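Local coordinates for ABC-type transport auxiliary lipoprotein component domain-containing protein (Xanthomonas campestris pv. campestris, PDB 2IQI), which is of unknown function but is probably a lipoprotein that serves as an auxiliary component of an ABC-type transport system, at residues A[10-22]-A[155-167]. Residues are numbered along the deposited sequence; the frame is centred on the assembly and turned at random.
Sequences ATIYAPTVRVTPN and TAAVAAAFEQALT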
loop_
_atom_site.group_PDB
_atom_site.type_symbol
_atom_site.label_atom_id
_atom_site.label_comp_id
_atom_site.label_asym_id
_atom_site.label_seq_id
_atom_site.Cartn_x
_atom_site.Cartn_y
_atom_site.Cartn_z
ATOM N N ALA A 10 23.072 -10.085 4.878
ATOM C CA ALA A 10 21.582 -9.904 4.675
ATOM C C ALA A 10 21.293 -9.547 3.213
ATOM O O ALA A 10 21.845 -8.571 2.693
ATOM C CB ALA A 10 21.018 -8.812 5.615
ATOM N N THR A 11 20.460 -10.337 2.544
ATOM C CA THR A 11 19.986 -9.935 1.244
ATOM C C THR A 11 18.981 -8.763 1.403
ATOM O O THR A 11 18.095 -8.774 2.291
ATOM C CB THR A 11 19.331 -11.100 0.551
ATOM O OG1 THR A 11 20.103 -12.274 0.797
ATOM C CG2 THR A 11 19.227 -10.865 -0.954
ATOM N N ILE A 12 19.130 -7.746 0.564
ATOM C CA ILE A 12 18.193 -6.658 0.569
ATOM C C ILE A 12 17.240 -6.729 -0.663
ATOM O O ILE A 12 17.671 -6.614 -1.820
ATOM C CB ILE A 12 18.958 -5.309 0.677
ATOM C CG1 ILE A 12 19.821 -5.278 1.951
ATOM C CG2 ILE A 12 18.039 -4.078 0.527
ATOM C CD1 ILE A 12 19.063 -5.469 3.291
ATOM N N TYR A 13 15.942 -6.907 -0.401
ATOM C CA TYR A 13 14.917 -6.842 -1.454
ATOM C C TYR A 13 14.397 -5.432 -1.744
ATOM O O TYR A 13 14.198 -4.625 -0.840
ATOM C CB TYR A 13 13.772 -7.815 -1.131
ATOM C CG TYR A 13 14.288 -9.226 -1.117
ATOM C CD1 TYR A 13 14.628 -9.869 -2.309
ATOM C CD2 TYR A 13 14.501 -9.900 0.077
ATOM C CE1 TYR A 13 15.125 -11.170 -2.321
ATOM C CE2 TYR A 13 15.024 -11.226 0.088
ATOM C CZ TYR A 13 15.318 -11.845 -1.121
ATOM O OH TYR A 13 15.852 -13.095 -1.143
ATOM N N ALA A 14 14.206 -5.136 -3.025
ATOM C CA ALA A 14 13.627 -3.871 -3.425
ATOM C C ALA A 14 12.694 -4.095 -4.582
ATOM O O ALA A 14 13.134 -4.194 -5.748
ATOM C CB ALA A 14 14.690 -2.869 -3.797
ATOM N N PRO A 15 11.397 -4.206 -4.277
ATOM C CA PRO A 15 10.413 -4.299 -5.325
ATOM C C PRO A 15 10.291 -3.019 -6.129
ATOM O O PRO A 15 10.611 -1.929 -5.661
ATOM C CB PRO A 15 9.117 -4.599 -4.569
ATOM C CG PRO A 15 9.570 -5.174 -3.275
ATOM C CD PRO A 15 10.786 -4.347 -2.959
ATOM N N THR A 16 9.814 -3.201 -7.349
ATOM C CA THR A 16 9.622 -2.154 -8.318
ATOM C C THR A 16 8.153 -2.172 -8.621
ATOM O O THR A 16 7.624 -3.189 -9.082
ATOM C CB THR A 16 10.401 -2.475 -9.565
ATOM O OG1 THR A 16 11.771 -2.519 -9.195
ATOM C CG2 THR A 16 10.214 -1.392 -10.626
ATOM N N VAL A 17 7.500 -1.066 -8.311
ATOM C CA VAL A 17 6.083 -0.934 -8.441
ATOM C C VAL A 17 5.827 0.185 -9.412
ATOM O O VAL A 17 5.967 1.350 -9.079
ATOM C CB VAL A 17 5.406 -0.605 -7.091
ATOM C CG1 VAL A 17 3.982 -0.131 -7.309
ATOM C CG2 VAL A 17 5.440 -1.795 -6.175
ATOM N N ARG A 18 5.425 -0.207 -10.614
ATOM C CA ARG A 18 4.880 0.688 -11.636
ATOM C C ARG A 18 3.360 0.466 -11.767
ATOM O O ARG A 18 2.906 -0.633 -12.056
ATOM C CB ARG A 18 5.641 0.474 -12.958
ATOM C CG ARG A 18 7.149 0.389 -12.704
ATOM C CD ARG A 18 8.029 0.815 -13.860
ATOM N NE ARG A 18 9.397 1.089 -13.409
ATOM C CZ ARG A 18 9.832 2.253 -12.900
ATOM N NH1 ARG A 18 9.027 3.302 -12.737
ATOM N NH2 ARG A 18 11.102 2.367 -12.532
ATOM N N VAL A 19 2.573 1.504 -11.503
ATOM C CA VAL A 19 1.105 1.363 -11.570
ATOM C C VAL A 19 0.547 1.913 -12.871
ATOM O O VAL A 19 0.725 3.091 -13.198
ATOM C CB VAL A 19 0.409 2.039 -10.417
ATOM C CG1 VAL A 19 -1.040 2.130 -10.688
ATOM C CG2 VAL A 19 0.645 1.253 -9.159
ATOM N N THR A 20 -0.122 1.028 -13.603
ATOM C CA THR A 20 -0.696 1.356 -14.885
ATOM C C THR A 20 -1.948 2.199 -14.683
ATOM O O THR A 20 -2.903 1.753 -14.042
ATOM C CB THR A 20 -1.079 0.078 -15.695
ATOM O OG1 THR A 20 0.073 -0.757 -15.864
ATOM C CG2 THR A 20 -1.675 0.435 -17.082
ATOM N N PRO A 21 -1.945 3.412 -15.283
ATOM C CA PRO A 21 -3.085 4.327 -15.261
ATOM C C PRO A 21 -4.287 3.622 -15.877
ATOM O O PRO A 21 -4.140 2.905 -16.882
ATOM C CB PRO A 21 -2.657 5.472 -16.182
ATOM C CG PRO A 21 -1.261 5.213 -16.565
ATOM C CD PRO A 21 -0.802 3.917 -16.077
ATOM N N ASN A 22 -5.449 3.824 -15.264
ATOM C CA ASN A 22 -6.711 3.264 -15.703
ATOM C C ASN A 22 -7.554 4.294 -16.461
ATOM O O ASN A 22 -7.859 5.352 -15.920
ATOM C CB ASN A 22 -7.478 2.776 -14.481
ATOM C CG ASN A 22 -8.830 2.188 -14.825
ATOM O OD1 ASN A 22 -9.450 2.525 -15.832
ATOM N ND2 ASN A 22 -9.304 1.321 -13.971
ATOM N N THR A 155 12.964 -16.588 0.282
ATOM C CA THR A 155 12.645 -15.183 0.418
ATOM C C THR A 155 12.550 -14.451 -0.928
ATOM O O THR A 155 11.647 -13.626 -1.102
ATOM C CB THR A 155 13.540 -14.462 1.458
ATOM O OG1 THR A 155 14.860 -14.369 0.956
ATOM C CG2 THR A 155 13.594 -15.260 2.769
ATOM N N ALA A 156 13.409 -14.769 -1.894
ATOM C CA ALA A 156 13.229 -14.201 -3.269
ATOM C C ALA A 156 11.831 -14.419 -3.913
ATOM O O ALA A 156 11.319 -13.524 -4.602
ATOM C CB ALA A 156 14.306 -14.667 -4.229
ATOM N N ALA A 157 11.237 -15.599 -3.722
ATOM C CA ALA A 157 9.898 -15.835 -4.227
ATOM C C ALA A 157 8.879 -14.965 -3.452
ATOM O O ALA A 157 7.923 -14.419 -4.024
ATOM C CB ALA A 157 9.527 -17.358 -4.155
ATOM N N VAL A 158 9.127 -14.836 -2.159
ATOM C CA VAL A 158 8.258 -14.083 -1.276
ATOM C C VAL A 158 8.242 -12.580 -1.648
ATOM O O VAL A 158 7.186 -11.937 -1.666
ATOM C CB VAL A 158 8.675 -14.284 0.203
ATOM C CG1 VAL A 158 7.915 -13.343 1.106
ATOM C CG2 VAL A 158 8.419 -15.721 0.613
ATOM N N ALA A 159 9.422 -12.048 -1.958
ATOM C CA ALA A 159 9.577 -10.668 -2.306
ATOM C C ALA A 159 8.911 -10.399 -3.640
ATOM O O ALA A 159 8.322 -9.340 -3.843
ATOM C CB ALA A 159 11.033 -10.337 -2.363
ATOM N N ALA A 160 9.013 -11.352 -4.555
ATOM C CA ALA A 160 8.362 -11.248 -5.846
ATOM C C ALA A 160 6.857 -11.187 -5.669
ATOM O O ALA A 160 6.180 -10.404 -6.345
ATOM C CB ALA A 160 8.713 -12.401 -6.704
ATOM N N ALA A 161 6.337 -11.994 -4.742
ATOM C CA ALA A 161 4.899 -11.926 -4.443
ATOM C C ALA A 161 4.502 -10.562 -3.809
ATOM O O ALA A 161 3.420 -10.045 -4.037
ATOM C CB ALA A 161 4.469 -13.111 -3.556
ATOM N N PHE A 162 5.405 -9.987 -3.026
ATOM C CA PHE A 162 5.145 -8.731 -2.380
ATOM C C PHE A 162 5.094 -7.598 -3.408
ATOM O O PHE A 162 4.327 -6.660 -3.258
ATOM C CB PHE A 162 6.207 -8.466 -1.337
ATOM C CG PHE A 162 5.823 -8.856 0.067
ATOM C CD1 PHE A 162 4.783 -8.185 0.740
ATOM C CD2 PHE A 162 6.543 -9.835 0.747
ATOM C CE1 PHE A 162 4.435 -8.515 2.060
ATOM C CE2 PHE A 162 6.239 -10.151 2.080
ATOM C CZ PHE A 162 5.175 -9.490 2.744
ATOM N N GLU A 163 5.898 -7.682 -4.459
ATOM C CA GLU A 163 5.796 -6.731 -5.543
ATOM C C GLU A 163 4.380 -6.793 -6.174
ATOM O O GLU A 163 3.734 -5.766 -6.446
ATOM C CB GLU A 163 6.861 -7.057 -6.585
ATOM C CG GLU A 163 7.352 -5.839 -7.318
ATOM C CD GLU A 163 8.251 -6.175 -8.465
ATOM O OE1 GLU A 163 9.422 -5.762 -8.451
ATOM O OE2 GLU A 163 7.785 -6.859 -9.390
ATOM N N GLN A 164 3.891 -8.011 -6.395
ATOM C CA GLN A 164 2.578 -8.205 -6.943
ATOM C C GLN A 164 1.483 -7.624 -5.998
ATOM O O GLN A 164 0.562 -6.923 -6.483
ATOM C CB GLN A 164 2.349 -9.683 -7.214
ATOM C CG GLN A 164 3.072 -10.305 -8.419
ATOM C CD GLN A 164 3.229 -11.834 -8.254
ATOM O OE1 GLN A 164 4.298 -12.387 -8.481
ATOM N NE2 GLN A 164 2.175 -12.501 -7.815
ATOM N N ALA A 165 1.595 -7.870 -4.681
ATOM C CA ALA A 165 0.617 -7.369 -3.708
ATOM C C ALA A 165 0.680 -5.846 -3.580
ATOM O O ALA A 165 -0.364 -5.157 -3.478
ATOM C CB ALA A 165 0.817 -8.001 -2.362
ATOM N N LEU A 166 1.901 -5.319 -3.584
ATOM C CA LEU A 166 2.096 -3.901 -3.539
ATOM C C LEU A 166 1.466 -3.275 -4.726
ATOM O O LEU A 166 0.785 -2.265 -4.568
ATOM C CB LEU A 166 3.572 -3.534 -3.567
ATOM C CG LEU A 166 4.101 -3.140 -2.209
ATOM C CD1 LEU A 166 5.602 -3.446 -2.121
ATOM C CD2 LEU A 166 3.754 -1.691 -1.963
ATOM N N THR A 167 1.716 -3.843 -5.913
ATOM C CA THR A 167 1.247 -3.235 -7.152
ATOM C C THR A 167 -0.281 -3.242 -7.148
ATOM O O THR A 167 -0.908 -2.199 -7.390
ATOM C CB THR A 167 1.832 -3.929 -8.391
ATOM O OG1 THR A 167 3.250 -3.774 -8.382
ATOM C CG2 THR A 167 1.280 -3.341 -9.704
HETATM O O HOH W 1 4.647 -3.264 -10.658
#
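Tyr13 lies with its ring over the first turn of helix 155-185. The CB of Ala159 sits beneath one ring face, 4.0 Å from the ring centroid and 28° off the normal, a CH-pi contact. CG stands beside the backbone N of Tyr13 (chi1 -63°), and the ring reaches back toward the start of the helix. There Tyr13 OH and Thr155 OG1 share a hydrogen bond of 2.6 Å, and the two side chains cross at about a right angle.

Glu163 rises from the next turns with its chain extended beyond CG. Its CG packs on Pro15 CB at 3.5 Å. The carboxylate then accepts a nearly straight hydrogen bond from Thr16 N to Glu163 OE1, 2.8 Å long with an angle of 165° at the hydrogen. The N-H comes to the anti side of the oxygen, tilted out of the carboxylate plane.

Farther along, Val17 CG2 rests on Leu166 CB at 3.6 Å and also meets Thr167. Thr167 OG1 donates back to Glu163 O at 2.8 Å. A water bridges the segments, donating to Thr167 OG1 and accepting from Arg18 N.

Pro15 and Leu166 also touch Met72 of helix 69-82, and Val19 touches Ala80. The extended N-terminal segment thus lies along the groove between helix 69-82 and helix 155-185, in a fold of two helices packed on a mixed, largely antiparallel sheet.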